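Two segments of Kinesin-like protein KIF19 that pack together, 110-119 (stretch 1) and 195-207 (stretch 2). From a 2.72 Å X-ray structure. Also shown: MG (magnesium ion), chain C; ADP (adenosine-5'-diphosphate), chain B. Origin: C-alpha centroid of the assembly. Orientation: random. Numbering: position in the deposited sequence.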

# COMPACT_ATOMS: atom_id res chain seq x y z
N LYS A 110 -8.72 1.61 -0.16
CA LYS A 110 -7.39 1.41 0.41
C LYS A 110 -7.42 1.05 1.90
O LYS A 110 -6.97 -0.03 2.30
CB LYS A 110 -6.54 2.66 0.15
CG LYS A 110 -6.24 2.89 -1.34
CD LYS A 110 -5.30 4.06 -1.56
CE LYS A 110 -5.79 5.32 -0.87
NZ LYS A 110 -7.11 5.83 -1.34
N THR A 111 -7.95 1.94 2.74
CA THR A 111 -7.97 1.64 4.17
C THR A 111 -8.78 0.38 4.48
O THR A 111 -8.43 -0.37 5.39
CB THR A 111 -8.50 2.84 4.96
OG1 THR A 111 -7.77 4.02 4.61
CG2 THR A 111 -8.35 2.63 6.44
N TYR A 112 -9.83 0.09 3.70
CA TYR A 112 -10.57 -1.14 3.92
C TYR A 112 -9.71 -2.37 3.64
O TYR A 112 -9.73 -3.33 4.42
CB TYR A 112 -11.84 -1.16 3.07
CG TYR A 112 -12.69 -2.40 3.24
CD1 TYR A 112 -13.63 -2.50 4.26
CD2 TYR A 112 -12.54 -3.50 2.39
CE1 TYR A 112 -14.41 -3.64 4.42
CE2 TYR A 112 -13.30 -4.64 2.55
CZ TYR A 112 -14.24 -4.70 3.57
OH TYR A 112 -15.00 -5.83 3.74
N THR A 113 -8.98 -2.37 2.52
CA THR A 113 -8.09 -3.49 2.20
C THR A 113 -7.01 -3.68 3.26
O THR A 113 -6.72 -4.82 3.64
CB THR A 113 -7.44 -3.29 0.83
OG1 THR A 113 -8.38 -3.62 -0.20
CG2 THR A 113 -6.19 -4.19 0.67
N MET A 114 -6.40 -2.58 3.75
CA MET A 114 -5.23 -2.66 4.63
C MET A 114 -5.60 -2.84 6.11
O MET A 114 -5.10 -3.75 6.77
CB MET A 114 -4.34 -1.43 4.48
CG MET A 114 -3.77 -1.29 3.08
SD MET A 114 -3.04 -2.81 2.41
CE MET A 114 -1.44 -2.87 3.22
N LEU A 115 -6.47 -1.96 6.63
CA LEU A 115 -6.93 -2.04 8.02
C LEU A 115 -8.21 -2.87 8.16
O LEU A 115 -8.33 -3.67 9.09
CB LEU A 115 -7.15 -0.64 8.58
CG LEU A 115 -7.83 -0.62 9.93
CD1 LEU A 115 -6.81 -1.07 10.95
CD2 LEU A 115 -8.29 0.77 10.29
N GLY A 116 -9.18 -2.69 7.25
CA GLY A 116 -10.47 -3.33 7.38
C GLY A 116 -11.28 -2.74 8.52
O GLY A 116 -11.11 -1.58 8.91
N THR A 117 -12.16 -3.56 9.07
CA THR A 117 -13.01 -3.17 10.18
C THR A 117 -12.97 -4.25 11.25
O THR A 117 -12.49 -5.36 11.02
CB THR A 117 -14.47 -2.95 9.75
OG1 THR A 117 -15.02 -4.19 9.28
CG2 THR A 117 -14.56 -1.91 8.67
N ASP A 118 -13.52 -3.91 12.42
CA ASP A 118 -13.71 -4.90 13.47
C ASP A 118 -14.39 -6.15 12.94
O ASP A 118 -13.88 -7.26 13.09
CB ASP A 118 -14.51 -4.30 14.61
CG ASP A 118 -13.64 -3.76 15.71
OD1 ASP A 118 -12.59 -4.39 15.99
OD2 ASP A 118 -13.98 -2.70 16.29
N HIS A 119 -15.54 -6.00 12.28
CA HIS A 119 -16.23 -7.17 11.78
C HIS A 119 -15.50 -7.79 10.59
O HIS A 119 -15.65 -9.00 10.35
CB HIS A 119 -17.68 -6.83 11.41
MG MG C . -8.02 5.85 3.53
PB ADP B . -9.85 4.83 0.84
O1B ADP B . -9.13 4.25 2.04
O2B ADP B . -9.19 4.39 -0.45
O3B ADP B . -10.19 6.29 0.96
PA ADP B . -11.93 3.54 2.20
O1A ADP B . -11.71 2.06 2.23
O2A ADP B . -11.47 4.43 3.33
O3A ADP B . -11.31 4.14 0.83
O5' ADP B . -13.49 3.88 2.11
C5' ADP B . -14.42 3.16 1.30
C4' ADP B . -15.68 2.99 2.13
O4' ADP B . -16.35 1.86 1.59
C3' ADP B . -15.28 2.60 3.53
O3' ADP B . -16.41 2.91 4.35
C2' ADP B . -15.07 1.11 3.44
O2' ADP B . -15.44 0.46 4.67
C1' ADP B . -16.00 0.68 2.31
N9 ADP B . -15.35 -0.27 1.38
C8 ADP B . -14.24 -0.04 0.63
N7 ADP B . -13.91 -1.12 -0.13
C5 ADP B . -14.82 -2.07 0.13
C6 ADP B . -15.05 -3.45 -0.32
N6 ADP B . -14.22 -4.02 -1.23
N1 ADP B . -16.11 -4.10 0.20
C2 ADP B . -16.93 -3.53 1.09
N3 ADP B . -16.78 -2.28 1.56
C4 ADP B . -15.76 -1.51 1.12
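Stretch 2 195-207: IMQLLMKGNRQRT

Stretch 2 is already helical at Ile-195 and stays so through the residues that pack here, and then makes a type I beta turn from Asn-203 to Arg-206. It lies against Thr-111 in the helix of stretch 1 and then against the segment from Leu-115 to Asp-118. The two chains run in opposite senses along the contact: Asp-118 faces Met-196, Leu-115 lies by Leu-199, with CA atoms 7.5 Å apart, and Thr-111 comes near Asn-203 and Arg-206.

The main bump is Leu-115. Its side chain enters a hollow lined by one side of the stretch 2 helix, where residues three or four apart in sequence come together. Leu-115 CD1 lies 3.9 Å from Leu-199 CB and 4.1 Å from Met-196 SD, while Leu-115 CD2 lies 3.5 Å from Met-200 SD and 3.6 Å from Asn-203 ND2. A branched leucine suits such a pocket, since its two methyls can touch different walls.

Met-196 supplies the answering bump. Long and unbranched, it reaches over to the loop backbone, placing its CE 3.7 Å from Leu-115 O and 3.5 Å from Thr-117 C. The chain turns here at Gly-116, whose positive phi favours glycine. Asp-118 edges the contact, its OD1 4.0 Å from Met-196 CG.

At the other end the surface becomes polar. Thr-111 CG2 rests 3.8 Å from Asn-203 ND2, while Thr-111 OG1 binds the magnesium ion at 2.1 Å and lies 3.8 Å from Arg-206 NH1. Within stretch 2, Arg-206 NH1 donates a hydrogen bond to Asn-203 OD1 (3.1 Å), tying the turn's ends together beside the metal site. No hydrogen bond joins the stretches directly; the fit, burying 360 Å² in all, rests on packing.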

# COMPACT_ATOMS: atom_id res chain seq x y z
N ILE A 195 -3.72 -5.81 18.69
CA ILE A 195 -3.17 -5.16 17.49
C ILE A 195 -4.24 -4.33 16.80
O ILE A 195 -4.05 -3.15 16.51
CB ILE A 195 -2.59 -6.21 16.54
CG1 ILE A 195 -1.37 -6.89 17.18
CG2 ILE A 195 -2.27 -5.57 15.21
CD1 ILE A 195 -1.07 -8.28 16.63
N MET A 196 -5.40 -4.95 16.56
CA MET A 196 -6.48 -4.30 15.84
C MET A 196 -6.96 -3.04 16.56
O MET A 196 -7.25 -2.02 15.93
CB MET A 196 -7.64 -5.28 15.63
CG MET A 196 -8.78 -4.72 14.82
SD MET A 196 -8.24 -4.24 13.17
CE MET A 196 -9.78 -3.60 12.50
N GLN A 197 -7.06 -3.09 17.90
CA GLN A 197 -7.43 -1.90 18.64
C GLN A 197 -6.32 -0.85 18.54
O GLN A 197 -6.61 0.35 18.36
CB GLN A 197 -7.74 -2.25 20.09
N LEU A 198 -5.06 -1.28 18.64
CA LEU A 198 -3.94 -0.36 18.45
C LEU A 198 -4.05 0.36 17.12
O LEU A 198 -4.01 1.60 17.06
CB LEU A 198 -2.61 -1.12 18.50
CG LEU A 198 -2.05 -1.40 19.88
CD1 LEU A 198 -0.79 -2.24 19.79
CD2 LEU A 198 -1.77 -0.10 20.57
N LEU A 199 -4.19 -0.41 16.03
CA LEU A 199 -4.19 0.14 14.68
C LEU A 199 -5.44 0.95 14.39
O LEU A 199 -5.37 1.91 13.62
CB LEU A 199 -4.04 -0.99 13.67
CG LEU A 199 -2.72 -1.74 13.82
CD1 LEU A 199 -2.57 -2.83 12.78
CD2 LEU A 199 -1.57 -0.75 13.78
N MET A 200 -6.58 0.58 14.99
CA MET A 200 -7.78 1.39 14.83
C MET A 200 -7.59 2.76 15.46
O MET A 200 -7.79 3.79 14.81
CB MET A 200 -8.99 0.68 15.45
CG MET A 200 -9.61 -0.47 14.64
SD MET A 200 -10.33 -0.09 13.03
CE MET A 200 -11.60 1.12 13.43
N LYS A 201 -7.17 2.80 16.73
CA LYS A 201 -6.98 4.08 17.41
C LYS A 201 -5.87 4.90 16.77
O LYS A 201 -6.00 6.13 16.64
CB LYS A 201 -6.67 3.84 18.90
N GLY A 202 -4.76 4.25 16.38
CA GLY A 202 -3.68 4.95 15.72
C GLY A 202 -4.09 5.54 14.39
O GLY A 202 -3.56 6.57 13.96
N ASN A 203 -5.05 4.90 13.72
CA ASN A 203 -5.58 5.42 12.47
C ASN A 203 -6.28 6.76 12.67
O ASN A 203 -6.27 7.61 11.78
CB ASN A 203 -6.53 4.39 11.88
CG ASN A 203 -6.55 4.43 10.39
OD1 ASN A 203 -5.52 4.61 9.75
ND2 ASN A 203 -7.73 4.28 9.81
N ARG A 204 -6.89 6.97 13.83
CA ARG A 204 -7.58 8.23 14.05
C ARG A 204 -6.64 9.37 14.41
O ARG A 204 -7.10 10.51 14.52
CB ARG A 204 -8.64 8.06 15.13
CG ARG A 204 -9.76 7.18 14.67
CD ARG A 204 -10.58 6.65 15.82
NE ARG A 204 -10.41 5.20 15.89
CZ ARG A 204 -11.26 4.34 16.44
NH1 ARG A 204 -12.36 4.79 16.98
NH2 ARG A 204 -11.01 3.04 16.46
N GLN A 205 -5.35 9.13 14.58
CA GLN A 205 -4.41 10.22 14.77
C GLN A 205 -3.88 10.77 13.45
O GLN A 205 -3.20 11.80 13.45
CB GLN A 205 -3.25 9.77 15.65
CG GLN A 205 -3.74 8.95 16.83
CD GLN A 205 -4.83 9.67 17.59
OE1 GLN A 205 -4.66 10.82 18.01
NE2 GLN A 205 -5.98 9.02 17.75
N ARG A 206 -4.19 10.10 12.34
CA ARG A 206 -3.84 10.62 11.03
C ARG A 206 -4.42 12.02 10.84
O ARG A 206 -5.58 12.28 11.17
CB ARG A 206 -4.36 9.70 9.93
CG ARG A 206 -3.80 8.29 9.98
CD ARG A 206 -4.44 7.37 8.93
NE ARG A 206 -3.96 7.51 7.55
CZ ARG A 206 -4.33 6.67 6.58
NH1 ARG A 206 -5.18 5.69 6.87
NH2 ARG A 206 -3.87 6.79 5.33
N THR A 207 -3.59 12.92 10.32
CA THR A 207 -4.00 14.28 10.01
C THR A 207 -5.32 14.31 9.23
O THR A 207 -5.49 13.59 8.24
CB THR A 207 -2.89 14.95 9.20
OG1 THR A 207 -1.68 14.93 9.96
CG2 THR A 207 -3.27 16.37 8.88
O HOH W 1 -6.25 5.48 2.25
O HOH W 2 -9.82 5.86 4.21
O HOH W 3 -8.88 7.58 2.19
O HOH W 4 -7.59 6.76 5.34